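Local structure of ankyrin repeat-containing protein YAR1 (Saccharomyces cerevisiae, 4BSZ) at residues A22-F34 against A61-E73. The protein is required for a normal rate of cell proliferation and binds unfolded protein; it is built of ankyrin repeats. Residues are numbered along the deposited sequence; the frame is centred on the assembly and turned at random.
Sequences ARAGDLDSLKDIF and ANGHIETVRYILE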
loop_
_atom_site.group_PDB
_atom_site.type_symbol
_atom_site.label_atom_id
_atom_site.label_comp_id
_atom_site.label_asym_id
_atom_site.label_seq_id
_atom_site.Cartn_x
_atom_site.Cartn_y
_atom_site.Cartn_z
ATOM N N ALA B 22 18.789 17.999 -49.940
ATOM C CA ALA B 22 18.904 18.168 -48.499
ATOM C C ALA B 22 18.676 16.820 -47.810
ATOM O O ALA B 22 19.385 16.458 -46.869
ATOM C CB ALA B 22 17.903 19.197 -48.007
ATOM N N ARG B 23 17.684 16.082 -48.297
ATOM C CA ARG B 23 17.357 14.771 -47.763
ATOM C C ARG B 23 18.565 13.851 -47.878
ATOM O O ARG B 23 19.024 13.279 -46.883
ATOM C CB ARG B 23 16.173 14.188 -48.532
ATOM C CG ARG B 23 15.578 12.918 -47.956
ATOM C CD ARG B 23 14.329 12.535 -48.737
ATOM N NE ARG B 23 13.688 11.331 -48.219
ATOM C CZ ARG B 23 12.461 10.942 -48.541
ATOM N NH1 ARG B 23 11.726 11.665 -49.375
ATOM N NH2 ARG B 23 11.963 9.830 -48.021
ATOM N N ALA B 24 19.082 13.730 -49.096
ATOM C CA ALA B 24 20.234 12.887 -49.368
ATOM C C ALA B 24 21.470 13.297 -48.554
ATOM O O ALA B 24 22.319 12.456 -48.237
ATOM C CB ALA B 24 20.551 12.911 -50.857
ATOM N N GLY B 25 21.574 14.581 -48.224
ATOM C CA GLY B 25 22.766 15.097 -47.581
ATOM C C GLY B 25 23.836 15.581 -48.555
ATOM O O GLY B 25 24.975 15.846 -48.149
ATOM N N ASP B 26 23.491 15.709 -49.838
ATOM C CA ASP B 26 24.445 16.212 -50.824
ATOM C C ASP B 26 24.697 17.689 -50.591
ATOM O O ASP B 26 24.183 18.539 -51.316
ATOM C CB ASP B 26 23.970 15.970 -52.268
ATOM C CG ASP B 26 25.109 16.072 -53.290
ATOM O OD1 ASP B 26 26.179 16.642 -52.968
ATOM O OD2 ASP B 26 24.936 15.586 -54.427
ATOM N N LEU B 27 25.497 17.989 -49.574
ATOM C CA LEU B 27 25.851 19.369 -49.273
ATOM C C LEU B 27 26.602 19.989 -50.440
ATOM O O LEU B 27 26.453 21.175 -50.714
ATOM C CB LEU B 27 26.692 19.451 -47.999
ATOM C CG LEU B 27 27.103 20.866 -47.586
ATOM C CD1 LEU B 27 25.884 21.766 -47.402
ATOM C CD2 LEU B 27 27.936 20.834 -46.321
ATOM N N ASP B 28 27.393 19.176 -51.134
ATOM C CA ASP B 28 28.184 19.671 -52.253
ATOM C C ASP B 28 27.333 20.319 -53.345
ATOM O O ASP B 28 27.613 21.446 -53.767
ATOM C CB ASP B 28 29.086 18.576 -52.822
ATOM C CG ASP B 28 30.401 18.477 -52.080
ATOM O OD1 ASP B 28 30.789 19.480 -51.439
ATOM O OD2 ASP B 28 31.047 17.408 -52.131
ATOM N N SER B 29 26.287 19.635 -53.794
ATOM C CA SER B 29 25.434 20.246 -54.805
ATOM C C SER B 29 24.517 21.319 -54.235
ATOM O O SER B 29 23.984 22.125 -54.981
ATOM C CB SER B 29 24.669 19.218 -55.648
ATOM O OG SER B 29 23.991 18.282 -54.850
ATOM N N LEU B 30 24.359 21.363 -52.916
ATOM C CA LEU B 30 23.596 22.452 -52.309
ATOM C C LEU B 30 24.307 23.809 -52.411
ATOM O O LEU B 30 23.703 24.802 -52.834
ATOM C CB LEU B 30 23.243 22.137 -50.860
ATOM C CG LEU B 30 21.974 21.298 -50.707
ATOM C CD1 LEU B 30 21.659 21.023 -49.232
ATOM C CD2 LEU B 30 20.806 21.986 -51.392
ATOM N N LYS B 31 25.583 23.854 -52.022
ATOM C CA LYS B 31 26.376 25.076 -52.139
ATOM C C LYS B 31 26.474 25.448 -53.612
ATOM O O LYS B 31 26.430 26.623 -53.983
ATOM C CB LYS B 31 27.784 24.880 -51.572
ATOM C CG LYS B 31 27.869 24.145 -50.247
ATOM C CD LYS B 31 29.245 24.353 -49.615
ATOM C CE LYS B 31 29.585 23.300 -48.554
ATOM N NZ LYS B 31 30.296 22.110 -49.135
ATOM N N ASP B 32 26.622 24.418 -54.438
ATOM C CA ASP B 32 26.645 24.543 -55.885
ATOM C C ASP B 32 25.429 25.336 -56.342
ATOM O O ASP B 32 25.547 26.325 -57.067
ATOM C CB ASP B 32 26.621 23.139 -56.502
ATOM C CG ASP B 32 27.093 23.112 -57.944
ATOM O OD1 ASP B 32 26.916 24.126 -58.657
ATOM O OD2 ASP B 32 27.641 22.060 -58.355
ATOM N N ILE B 33 24.255 24.900 -55.896
ATOM C CA ILE B 33 23.003 25.509 -56.323
ATOM C C ILE B 33 22.850 26.960 -55.858
ATOM O O ILE B 33 22.398 27.823 -56.620
ATOM C CB ILE B 33 21.791 24.688 -55.855
ATOM C CG1 ILE B 33 21.771 23.321 -56.538
ATOM C CG2 ILE B 33 20.503 25.409 -56.186
ATOM C CD1 ILE B 33 20.865 22.285 -55.826
ATOM N N PHE B 34 23.236 27.239 -54.619
ATOM C CA PHE B 34 22.977 28.558 -54.054
ATOM C C PHE B 34 24.093 29.595 -54.202
ATOM O O PHE B 34 23.928 30.748 -53.803
ATOM C CB PHE B 34 22.498 28.434 -52.615
ATOM C CG PHE B 34 21.162 27.772 -52.503
ATOM C CD1 PHE B 34 20.004 28.478 -52.787
ATOM C CD2 PHE B 34 21.059 26.438 -52.149
ATOM C CE1 PHE B 34 18.765 27.868 -52.698
ATOM C CE2 PHE B 34 19.823 25.824 -52.060
ATOM C CZ PHE B 34 18.677 26.541 -52.337
ATOM N N ALA B 61 15.676 15.423 -40.151
ATOM C CA ALA B 61 15.154 14.091 -39.910
ATOM C C ALA B 61 16.234 13.040 -40.163
ATOM O O ALA B 61 16.223 11.957 -39.572
ATOM C CB ALA B 61 13.960 13.856 -40.797
ATOM N N ASN B 62 17.179 13.380 -41.035
ATOM C CA ASN B 62 18.217 12.445 -41.446
ATOM C C ASN B 62 19.577 12.634 -40.771
ATOM O O ASN B 62 20.544 11.948 -41.111
ATOM C CB ASN B 62 18.369 12.480 -42.961
ATOM C CG ASN B 62 17.186 11.864 -43.670
ATOM O OD1 ASN B 62 16.347 11.210 -43.047
ATOM N ND2 ASN B 62 17.124 12.046 -44.987
ATOM N N GLY B 63 19.647 13.569 -39.829
ATOM C CA GLY B 63 20.819 13.736 -38.988
ATOM C C GLY B 63 22.065 14.251 -39.681
ATOM O O GLY B 63 23.170 14.088 -39.162
ATOM N N HIS B 64 21.886 14.873 -40.847
ATOM C CA HIS B 64 22.976 15.458 -41.619
ATOM C C HIS B 64 23.360 16.824 -41.076
ATOM O O HIS B 64 23.006 17.864 -41.655
ATOM C CB HIS B 64 22.561 15.604 -43.077
ATOM C CG HIS B 64 22.212 14.308 -43.737
ATOM N ND1 HIS B 64 22.923 13.147 -43.520
ATOM C CD2 HIS B 64 21.224 13.988 -44.607
ATOM C CE1 HIS B 64 22.391 12.171 -44.233
ATOM N NE2 HIS B 64 21.356 12.652 -44.898
ATOM N N ILE B 65 24.105 16.810 -39.977
ATOM C CA ILE B 65 24.455 18.022 -39.245
ATOM C C ILE B 65 25.140 19.117 -40.096
ATOM O O ILE B 65 24.860 20.306 -39.922
ATOM C CB ILE B 65 25.310 17.662 -38.017
ATOM C CG1 ILE B 65 25.477 18.863 -37.087
ATOM C CG2 ILE B 65 26.646 17.085 -38.447
ATOM C CD1 ILE B 65 24.258 19.172 -36.292
ATOM N N GLU B 66 26.012 18.727 -41.024
ATOM C CA GLU B 66 26.741 19.714 -41.817
ATOM C C GLU B 66 25.820 20.394 -42.821
ATOM O O GLU B 66 25.896 21.602 -43.049
ATOM C CB GLU B 66 27.953 19.083 -42.505
ATOM C CG GLU B 66 29.023 18.633 -41.527
ATOM C CD GLU B 66 29.340 19.695 -40.481
ATOM O OE1 GLU B 66 29.575 20.861 -40.867
ATOM O OE2 GLU B 66 29.343 19.367 -39.273
ATOM N N THR B 67 24.937 19.605 -43.411
ATOM C CA THR B 67 23.921 20.135 -44.297
ATOM C C THR B 67 22.979 21.057 -43.514
ATOM O O THR B 67 22.634 22.145 -43.978
ATOM C CB THR B 67 23.115 18.995 -44.911
ATOM O OG1 THR B 67 24.006 17.957 -45.354
ATOM C CG2 THR B 67 22.291 19.508 -46.068
ATOM N N VAL B 68 22.574 20.611 -42.322
ATOM C CA VAL B 68 21.678 21.394 -41.466
ATOM C C VAL B 68 22.274 22.751 -41.091
ATOM O O VAL B 68 21.610 23.779 -41.183
ATOM C CB VAL B 68 21.309 20.639 -40.161
ATOM C CG1 VAL B 68 20.537 21.553 -39.207
ATOM C CG2 VAL B 68 20.502 19.372 -40.467
ATOM N N ARG B 69 23.527 22.743 -40.660
ATOM C CA ARG B 69 24.204 23.973 -40.284
ATOM C C ARG B 69 24.338 24.913 -41.482
ATOM O O ARG B 69 24.171 26.123 -41.348
ATOM C CB ARG B 69 25.573 23.661 -39.686
ATOM C CG ARG B 69 26.359 24.873 -39.282
ATOM C CD ARG B 69 27.711 24.437 -38.789
ATOM N NE ARG B 69 27.606 23.537 -37.643
ATOM C CZ ARG B 69 27.412 23.955 -36.393
ATOM N NH1 ARG B 69 27.287 25.255 -36.138
ATOM N NH2 ARG B 69 27.333 23.078 -35.400
ATOM N N TYR B 70 24.618 24.353 -42.653
ATOM C CA TYR B 70 24.723 25.162 -43.858
ATOM C C TYR B 70 23.402 25.845 -44.186
ATOM O O TYR B 70 23.355 27.045 -44.441
ATOM C CB TYR B 70 25.166 24.322 -45.056
ATOM C CG TYR B 70 25.098 25.073 -46.364
ATOM C CD1 TYR B 70 26.131 25.910 -46.759
ATOM C CD2 TYR B 70 23.996 24.957 -47.200
ATOM C CE1 TYR B 70 26.075 26.610 -47.962
ATOM C CE2 TYR B 70 23.928 25.653 -48.407
ATOM C CZ TYR B 70 24.969 26.477 -48.785
ATOM O OH TYR B 70 24.900 27.166 -49.985
ATOM N N ILE B 71 22.337 25.063 -44.203
ATOM C CA ILE B 71 21.016 25.594 -44.475
ATOM C C ILE B 71 20.713 26.752 -43.529
ATOM O O ILE B 71 20.229 27.801 -43.947
ATOM C CB ILE B 71 19.946 24.493 -44.334
ATOM C CG1 ILE B 71 20.146 23.438 -45.420
ATOM C CG2 ILE B 71 18.554 25.090 -44.397
ATOM C CD1 ILE B 71 19.270 22.235 -45.296
ATOM N N LEU B 72 21.033 26.572 -42.256
ATOM C CA LEU B 72 20.743 27.593 -41.265
ATOM C C LEU B 72 21.614 28.832 -41.450
ATOM O O LEU B 72 21.120 29.954 -41.379
ATOM C CB LEU B 72 20.888 27.029 -39.849
ATOM C CG LEU B 72 19.719 26.173 -39.364
ATOM C CD1 LEU B 72 20.053 25.512 -38.032
ATOM C CD2 LEU B 72 18.452 27.011 -39.260
ATOM N N GLU B 73 22.905 28.626 -41.685
ATOM C CA GLU B 73 23.826 29.738 -41.905
ATOM C C GLU B 73 23.386 30.600 -43.097
ATOM O O GLU B 73 23.280 31.826 -42.995
ATOM C CB GLU B 73 25.251 29.221 -42.125
ATOM C CG GLU B 73 25.962 28.778 -40.857
ATOM C CD GLU B 73 27.281 28.082 -41.144
ATOM O OE1 GLU B 73 27.573 27.823 -42.337
ATOM O OE2 GLU B 73 28.022 27.795 -40.175
#
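Tyr-70 of helix 65-73 enters helix 27-34 as a knob among Leu-27, Leu-30, Lys-31 and Phe-34. With CG anti to the backbone N (chi1 172°), the ring points at helix 27-34; Leu-27 CD1 packs 3.5 Å from Tyr-70 CB, and Lys-31 CG lies over one ring face, 4.2 Å from the centroid. An alanine here would remove the ring and is likely to open a gap among these four side chains, with Lys-31 CG left without its aromatic face. Deeper in, the side chains of Leu-30 and Thr-67 cross at about a right angle, and Ala-22 CB approaches Ile-71 CD1. The solvent side is looser: Leu-27 CD2 touches Glu-66 at its backbone O and CB, while the carboxylate leads away, and Lys-31 NZ turns outward to pair with Asp-28 OD1. At the turns, Arg-23 O accepts from Asn-62 ND2 at 3.0 Å (161°) and, weakly, from His-64 NE2 at the ring edge; Gly-25 CA covers one imidazole face. Arg-23 NE forms a salt bridge, and Asn-62 ND2 a hydrogen bond, to an acidic side chain of another protein's chain. The helices run nearly parallel, 16° apart with axes 10.5 Å apart, as outer helices do in side-by-side stacking of ankyrin helix-turn-helix units.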